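Local structure of hypothetical protein HP_0496 (Helicobacter pylori, 2PZH) at residues Cys5-Asp11 with Tyr26-Ala30; Gln86-Cys90 with Pro101-Phe105. The protein hydrolyses the thioester bond of acyl-CoAs, preferring long-chain fatty acyl groups and benzoyl-CoA to short ones, and may take part in phospholipid metabolism. All blocks are in the same frame, centred on the assembly; numbering follows the deposited sequence.

Contact 1 (Cys5-Asp11 with Tyr26-Ala30); sequences CRVYYED and YCERA
C5 lays its CB over one face of the Y26 ring, off toward the rim, while its sulfur reaches the same ring obliquely, SG lying 4.0 Å from CD1 of Y26. With SG beside its backbone N (chi1 -64°), this small, polarisable cysteine lies buried between strand 3-6 and helix 22-36. V7 CG2 touches the phenol oxygen of Y26 crosswise. A tyrosine suits this place because it is long enough to pass from the helix to the 3-10 segment, with a polar end that arrives at D11: its OH stops 2.8 Å from D11 OD2, the carboxylate plane standing nearly upright to the ring. That same OD2 accepts a straight bond from Y8 N at 3.0 Å, from the anti side, 29° out of the carboxylate plane, a bond that limits the rotation of the carboxylate. In this hot-dog fold the helix is the sausage wrapped by the antiparallel sheet, and Y26 also packs on L68 and I88 of that sheet. Around R29 the contact is looser and wet. Its extended chain sets the guanidinium with one face toward Y26 CD1, and two waters lie at its edge: one joins NH1 (2.9 Å) to R6 O, the other joins NH2 to D11 OD1 (2.7 Å from the water). Beyond this chain, R29 NH2 has a charged partner in E10 of the second subunit, with which it forms an intersubunit salt bridge.

Contact 2 (Gln86-Cys90 with Pro101-Phe105); sequences QEIYC and PFKVF
I88 O receives two backbone N-H groups, a strong bond from V104 N at 2.8 Å and a weak one from F105 N at 3.5 Å. Two consecutive residues facing one on the partner strand make a classic beta bulge, here in the antiparallel hairpin of strands 81-92 and 102-114, part of the sheet that wraps the helix of the hot-dog fold. V104 supplies the extra residue, its psi of -32° departing from the extended strand, and the register shifts by one between I88 and Y89. I88 N returns a bond to F105 O at 2.8 Å, closing the bulge, and beyond Y89 the ladder is regular again, with C90 and F102 a hydrogen-bonded pair whose donors both lie in the carbonyl plane.

The paired side chains alternate between the faces of the sheet. I88 and F105 share one face with C90 and F102. There the CD1 tip of the isoleucine reaches 3.8 Å to CD2 of F105, and this greasy pair fills the side of the sheet turned to helix 22-36, both packing on C27. Y89 and K103 face the other way as a non-hydrogen-bonded pair. K103 CB sits over the Y89 ring in a CH-pi contact, so the lysine spends its aliphatic part on the ring, and a bend at chi3 (54°) turns NZ toward the E87 side. NZ lies too far from E87 OE1 for a salt bridge, and a water spans the gap, 2.8 Å from NZ. At the far end F102 holds CG in the crowded position between N and carbonyl carbon (chi1 64°), which swings its ring across to C90, whose CB lies over the ring face, 3.4 Å from CZ of F102.

Overall arrangement
From the N terminus the chain leaves strand 3-6, turns through the 3-10 segment and runs into helix 22-36; contact 1 closes this first loop, of 14 intervening residues, and ties the N-terminal strand and turn to the helix. The chain then builds strands 43-44, 47-58 and 67-77 before contact 2 closes a shorter loop, the hairpin of strands 81-92 and 102-114. The two loops follow in series, neither nesting nor crossing. In space they meet through the helix, where C27 O probably accepts a hydrogen bond from Q86 NE2. Strand 67-77 pairs with both 3-6 and 81-92, carrying one sheet between the contacts.

Contact 1 (Cys5-Asp11 with Tyr26-Ala30)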
loop_
_atom_site.group_PDB
_atom_site.type_symbol
_atom_site.label_atom_id
_atom_site.label_comp_id
_atom_site.label_asym_id
_atom_site.label_seq_id
_atom_site.Cartn_x
_atom_site.Cartn_y
_atom_site.Cartn_z
ATOM N N CYS A 5 -5.176 -14.130 -7.566
ATOM C CA CYS A 5 -4.528 -12.816 -7.513
ATOM C C CYS A 5 -3.217 -12.878 -8.286
ATOM O O CYS A 5 -2.448 -13.806 -8.102
ATOM C CB CYS A 5 -4.207 -12.457 -6.050
ATOM S SG CYS A 5 -5.672 -12.268 -5.016
ATOM N N ARG A 6 -2.950 -11.893 -9.143
ATOM C CA ARG A 6 -1.651 -11.788 -9.790
ATOM C C ARG A 6 -0.702 -10.990 -8.879
ATOM O O ARG A 6 -1.145 -10.050 -8.218
ATOM C CB ARG A 6 -1.799 -11.067 -11.132
ATOM C CG ARG A 6 -0.486 -10.824 -11.840
ATOM C CD ARG A 6 -0.012 -12.074 -12.548
ATOM N NE ARG A 6 -0.812 -12.320 -13.751
ATOM C CZ ARG A 6 -0.530 -13.235 -14.673
ATOM N NH1 ARG A 6 0.547 -13.998 -14.560
ATOM N NH2 ARG A 6 -1.318 -13.366 -15.741
ATOM N N VAL A 7 0.576 -11.372 -8.829
ATOM C CA VAL A 7 1.580 -10.599 -8.077
ATOM C C VAL A 7 2.162 -9.533 -9.005
ATOM O O VAL A 7 2.793 -9.842 -10.016
ATOM C CB VAL A 7 2.746 -11.477 -7.526
ATOM C CG1 VAL A 7 3.830 -10.567 -6.846
ATOM C CG2 VAL A 7 2.204 -12.545 -6.572
ATOM N N TYR A 8 1.914 -8.275 -8.653
ATOM C CA TYR A 8 2.376 -7.134 -9.458
ATOM C C TYR A 8 3.543 -6.426 -8.779
ATOM O O TYR A 8 3.846 -6.711 -7.615
ATOM C CB TYR A 8 1.244 -6.134 -9.603
ATOM C CG TYR A 8 0.101 -6.649 -10.429
ATOM C CD1 TYR A 8 0.228 -6.803 -11.796
ATOM C CD2 TYR A 8 -1.106 -6.997 -9.822
ATOM C CE1 TYR A 8 -0.848 -7.285 -12.571
ATOM C CE2 TYR A 8 -2.172 -7.486 -10.577
ATOM C CZ TYR A 8 -2.026 -7.632 -11.946
ATOM O OH TYR A 8 -3.093 -8.101 -12.679
ATOM N N TYR A 9 4.193 -5.500 -9.475
ATOM C CA TYR A 9 5.320 -4.749 -8.835
ATOM C C TYR A 9 4.950 -4.135 -7.494
ATOM O O TYR A 9 5.761 -4.130 -6.561
ATOM C CB TYR A 9 5.844 -3.643 -9.764
ATOM C CG TYR A 9 6.692 -4.151 -10.897
ATOM C CD1 TYR A 9 6.219 -4.130 -12.206
ATOM C CD2 TYR A 9 7.975 -4.637 -10.672
ATOM C CE1 TYR A 9 7.003 -4.601 -13.268
ATOM C CE2 TYR A 9 8.749 -5.110 -11.715
ATOM C CZ TYR A 9 8.264 -5.086 -13.007
ATOM O OH TYR A 9 9.056 -5.570 -14.030
ATOM N N GLU A 10 3.727 -3.617 -7.392
ATOM C CA GLU A 10 3.275 -2.969 -6.160
ATOM C C GLU A 10 3.306 -3.927 -4.945
ATOM O O GLU A 10 3.372 -3.486 -3.786
ATOM C CB GLU A 10 1.861 -2.428 -6.346
ATOM C CG GLU A 10 0.834 -3.540 -6.446
ATOM C CD GLU A 10 -0.514 -3.087 -6.980
ATOM O OE1 GLU A 10 -0.631 -2.850 -8.196
ATOM O OE2 GLU A 10 -1.463 -3.032 -6.182
ATOM N N ASP A 11 3.242 -5.228 -5.229
ATOM C CA ASP A 11 3.162 -6.244 -4.194
ATOM C C ASP A 11 4.525 -6.710 -3.728
ATOM O O ASP A 11 4.637 -7.383 -2.711
ATOM C CB ASP A 11 2.451 -7.472 -4.752
ATOM C CG ASP A 11 0.977 -7.213 -5.057
ATOM O OD1 ASP A 11 0.315 -6.460 -4.307
ATOM O OD2 ASP A 11 0.482 -7.789 -6.042
ATOM N N TYR A 26 -4.463 -9.905 0.169
ATOM C CA TYR A 26 -5.038 -10.979 -0.656
ATOM C C TYR A 26 -6.154 -11.755 0.072
ATOM O O TYR A 26 -7.228 -12.043 -0.520
ATOM C CB TYR A 26 -3.967 -11.956 -1.095
ATOM C CG TYR A 26 -2.836 -11.371 -1.906
ATOM C CD1 TYR A 26 -3.023 -10.282 -2.758
ATOM C CD2 TYR A 26 -1.589 -11.941 -1.849
ATOM C CE1 TYR A 26 -1.963 -9.777 -3.530
ATOM C CE2 TYR A 26 -0.528 -11.454 -2.605
ATOM C CZ TYR A 26 -0.714 -10.381 -3.440
ATOM O OH TYR A 26 0.358 -9.927 -4.169
ATOM N N CYS A 27 -5.919 -12.083 1.338
ATOM C CA CYS A 27 -6.922 -12.808 2.114
ATOM C C CYS A 27 -8.185 -11.965 2.260
ATOM O O CYS A 27 -9.295 -12.469 2.126
ATOM C CB CYS A 27 -6.370 -13.258 3.466
ATOM S SG CYS A 27 -5.174 -14.581 3.256
ATOM N N GLU A 28 -7.999 -10.672 2.510
ATOM C CA GLU A 28 -9.113 -9.751 2.663
ATOM C C GLU A 28 -9.927 -9.719 1.386
ATOM O O GLU A 28 -11.153 -9.796 1.437
ATOM C CB GLU A 28 -8.620 -8.347 2.995
ATOM C CG GLU A 28 -9.674 -7.455 3.629
ATOM C CD GLU A 28 -10.839 -7.143 2.723
ATOM O OE1 GLU A 28 -11.981 -7.377 3.170
ATOM O OE2 GLU A 28 -10.623 -6.640 1.591
ATOM N N ARG A 29 -9.262 -9.575 0.243
ATOM C CA ARG A 29 -9.989 -9.553 -1.040
ATOM C C ARG A 29 -10.885 -10.799 -1.153
ATOM O O ARG A 29 -12.074 -10.692 -1.513
ATOM C CB ARG A 29 -9.014 -9.509 -2.217
ATOM C CG ARG A 29 -8.115 -8.289 -2.182
ATOM C CD ARG A 29 -7.217 -8.294 -3.401
ATOM N NE ARG A 29 -6.106 -7.363 -3.232
ATOM C CZ ARG A 29 -5.061 -7.331 -4.042
ATOM N NH1 ARG A 29 -5.005 -8.173 -5.069
ATOM N NH2 ARG A 29 -4.073 -6.468 -3.828
ATOM N N ALA A 30 -10.311 -11.959 -0.845
ATOM C CA ALA A 30 -11.059 -13.241 -0.916
ATOM C C ALA A 30 -12.358 -13.228 -0.105
ATOM O O ALA A 30 -13.423 -13.690 -0.572
ATOM C CB ALA A 30 -10.170 -14.408 -0.457
HETATM O O HOH W 1 -2.830 -8.071 -6.999
HETATM O O HOH W 2 -2.015 -5.914 -5.621
#

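Contact 2 (Gln86-Cys90 with Pro101-Phe105)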
loop_
_atom_site.group_PDB
_atom_site.type_symbol
_atom_site.label_atom_id
_atom_site.label_comp_id
_atom_site.label_asym_id
_atom_site.label_seq_id
_atom_site.Cartn_x
_atom_site.Cartn_y
_atom_site.Cartn_z
ATOM N N GLN A 86 -7.553 -19.448 5.908
ATOM C CA GLN A 86 -7.228 -19.100 4.543
ATOM C C GLN A 86 -5.812 -19.512 4.200
ATOM O O GLN A 86 -4.872 -19.224 4.955
ATOM C CB GLN A 86 -7.430 -17.590 4.296
ATOM C CG GLN A 86 -8.909 -17.177 4.415
ATOM C CD GLN A 86 -9.139 -15.730 4.103
ATOM O OE1 GLN A 86 -8.907 -14.866 4.946
ATOM N NE2 GLN A 86 -9.637 -15.449 2.895
ATOM N N GLU A 87 -5.678 -20.180 3.060
ATOM C CA GLU A 87 -4.376 -20.605 2.559
ATOM C C GLU A 87 -4.156 -20.035 1.186
ATOM O O GLU A 87 -5.083 -19.951 0.373
ATOM C CB GLU A 87 -4.299 -22.133 2.462
ATOM C CG GLU A 87 -4.165 -22.826 3.798
ATOM C CD GLU A 87 -3.946 -24.333 3.645
ATOM O OE1 GLU A 87 -3.368 -24.945 4.565
ATOM O OE2 GLU A 87 -4.356 -24.905 2.617
ATOM N N ILE A 88 -2.911 -19.680 0.901
ATOM C CA ILE A 88 -2.569 -19.157 -0.407
ATOM C C ILE A 88 -1.578 -20.103 -1.057
ATOM O O ILE A 88 -0.550 -20.441 -0.468
ATOM C CB ILE A 88 -1.957 -17.722 -0.300
ATOM C CG1 ILE A 88 -2.944 -16.787 0.421
ATOM C CG2 ILE A 88 -1.495 -17.197 -1.670
ATOM C CD1 ILE A 88 -2.452 -15.347 0.578
ATOM N N TYR A 89 -1.894 -20.516 -2.278
ATOM C CA TYR A 89 -1.009 -21.342 -3.074
ATOM C C TYR A 89 -0.620 -20.626 -4.350
ATOM O O TYR A 89 -1.476 -19.997 -5.001
ATOM C CB TYR A 89 -1.706 -22.640 -3.469
ATOM C CG TYR A 89 -1.665 -23.717 -2.408
ATOM C CD1 TYR A 89 -2.455 -23.647 -1.267
ATOM C CD2 TYR A 89 -0.832 -24.818 -2.568
ATOM C CE1 TYR A 89 -2.399 -24.676 -0.296
ATOM C CE2 TYR A 89 -0.776 -25.822 -1.636
ATOM C CZ TYR A 89 -1.551 -25.759 -0.509
ATOM O OH TYR A 89 -1.427 -26.825 0.385
ATOM N N CYS A 90 0.638 -20.761 -4.750
ATOM C CA CYS A 90 1.022 -20.309 -6.077
ATOM C C CYS A 90 0.589 -21.373 -7.044
ATOM O O CYS A 90 0.989 -22.536 -6.886
ATOM C CB CYS A 90 2.535 -20.132 -6.218
ATOM S SG CYS A 90 2.986 -19.658 -7.886
ATOM N N PRO A 101 1.238 -26.867 -7.707
ATOM C CA PRO A 101 0.939 -25.730 -6.821
ATOM C C PRO A 101 1.686 -25.839 -5.486
ATOM O O PRO A 101 1.825 -26.942 -4.932
ATOM C CB PRO A 101 -0.572 -25.829 -6.616
ATOM C CG PRO A 101 -1.080 -26.558 -7.848
ATOM C CD PRO A 101 0.012 -27.568 -8.139
ATOM N N PHE A 102 2.184 -24.706 -4.990
ATOM C CA PHE A 102 2.939 -24.709 -3.733
ATOM C C PHE A 102 2.393 -23.695 -2.731
ATOM O O PHE A 102 1.982 -22.607 -3.114
ATOM C CB PHE A 102 4.457 -24.561 -3.966
ATOM C CG PHE A 102 4.902 -23.248 -4.594
ATOM C CD1 PHE A 102 5.085 -22.113 -3.810
ATOM C CD2 PHE A 102 5.180 -23.162 -5.954
ATOM C CE1 PHE A 102 5.527 -20.919 -4.347
ATOM C CE2 PHE A 102 5.623 -21.943 -6.528
ATOM C CZ PHE A 102 5.785 -20.816 -5.728
ATOM N N LYS A 103 2.385 -24.074 -1.458
ATOM C CA LYS A 103 1.844 -23.213 -0.417
ATOM C C LYS A 103 2.771 -22.042 -0.153
ATOM O O LYS A 103 3.986 -22.208 -0.077
ATOM C CB LYS A 103 1.636 -23.987 0.881
ATOM C CG LYS A 103 0.801 -23.235 1.896
ATOM C CD LYS A 103 0.231 -24.169 2.950
ATOM C CE LYS A 103 1.303 -25.005 3.609
ATOM N NZ LYS A 103 0.696 -25.776 4.763
ATOM N N VAL A 104 2.170 -20.869 0.002
ATOM C CA VAL A 104 2.895 -19.622 0.209
ATOM C C VAL A 104 2.629 -19.029 1.605
ATOM O O VAL A 104 3.499 -18.399 2.198
ATOM C CB VAL A 104 2.506 -18.630 -0.908
ATOM C CG1 VAL A 104 2.988 -17.204 -0.607
ATOM C CG2 VAL A 104 3.064 -19.109 -2.251
ATOM N N PHE A 105 1.422 -19.241 2.125
ATOM C CA PHE A 105 0.944 -18.530 3.299
ATOM C C PHE A 105 -0.293 -19.236 3.807
ATOM O O PHE A 105 -1.080 -19.752 3.009
ATOM C CB PHE A 105 0.577 -17.104 2.860
ATOM C CG PHE A 105 0.003 -16.224 3.950
ATOM C CD1 PHE A 105 0.847 -15.516 4.796
ATOM C CD2 PHE A 105 -1.379 -16.083 4.110
ATOM C CE1 PHE A 105 0.334 -14.692 5.808
ATOM C CE2 PHE A 105 -1.909 -15.238 5.088
ATOM C CZ PHE A 105 -1.042 -14.544 5.953
HETATM O O HOH W 3 -0.916 -24.365 6.509
#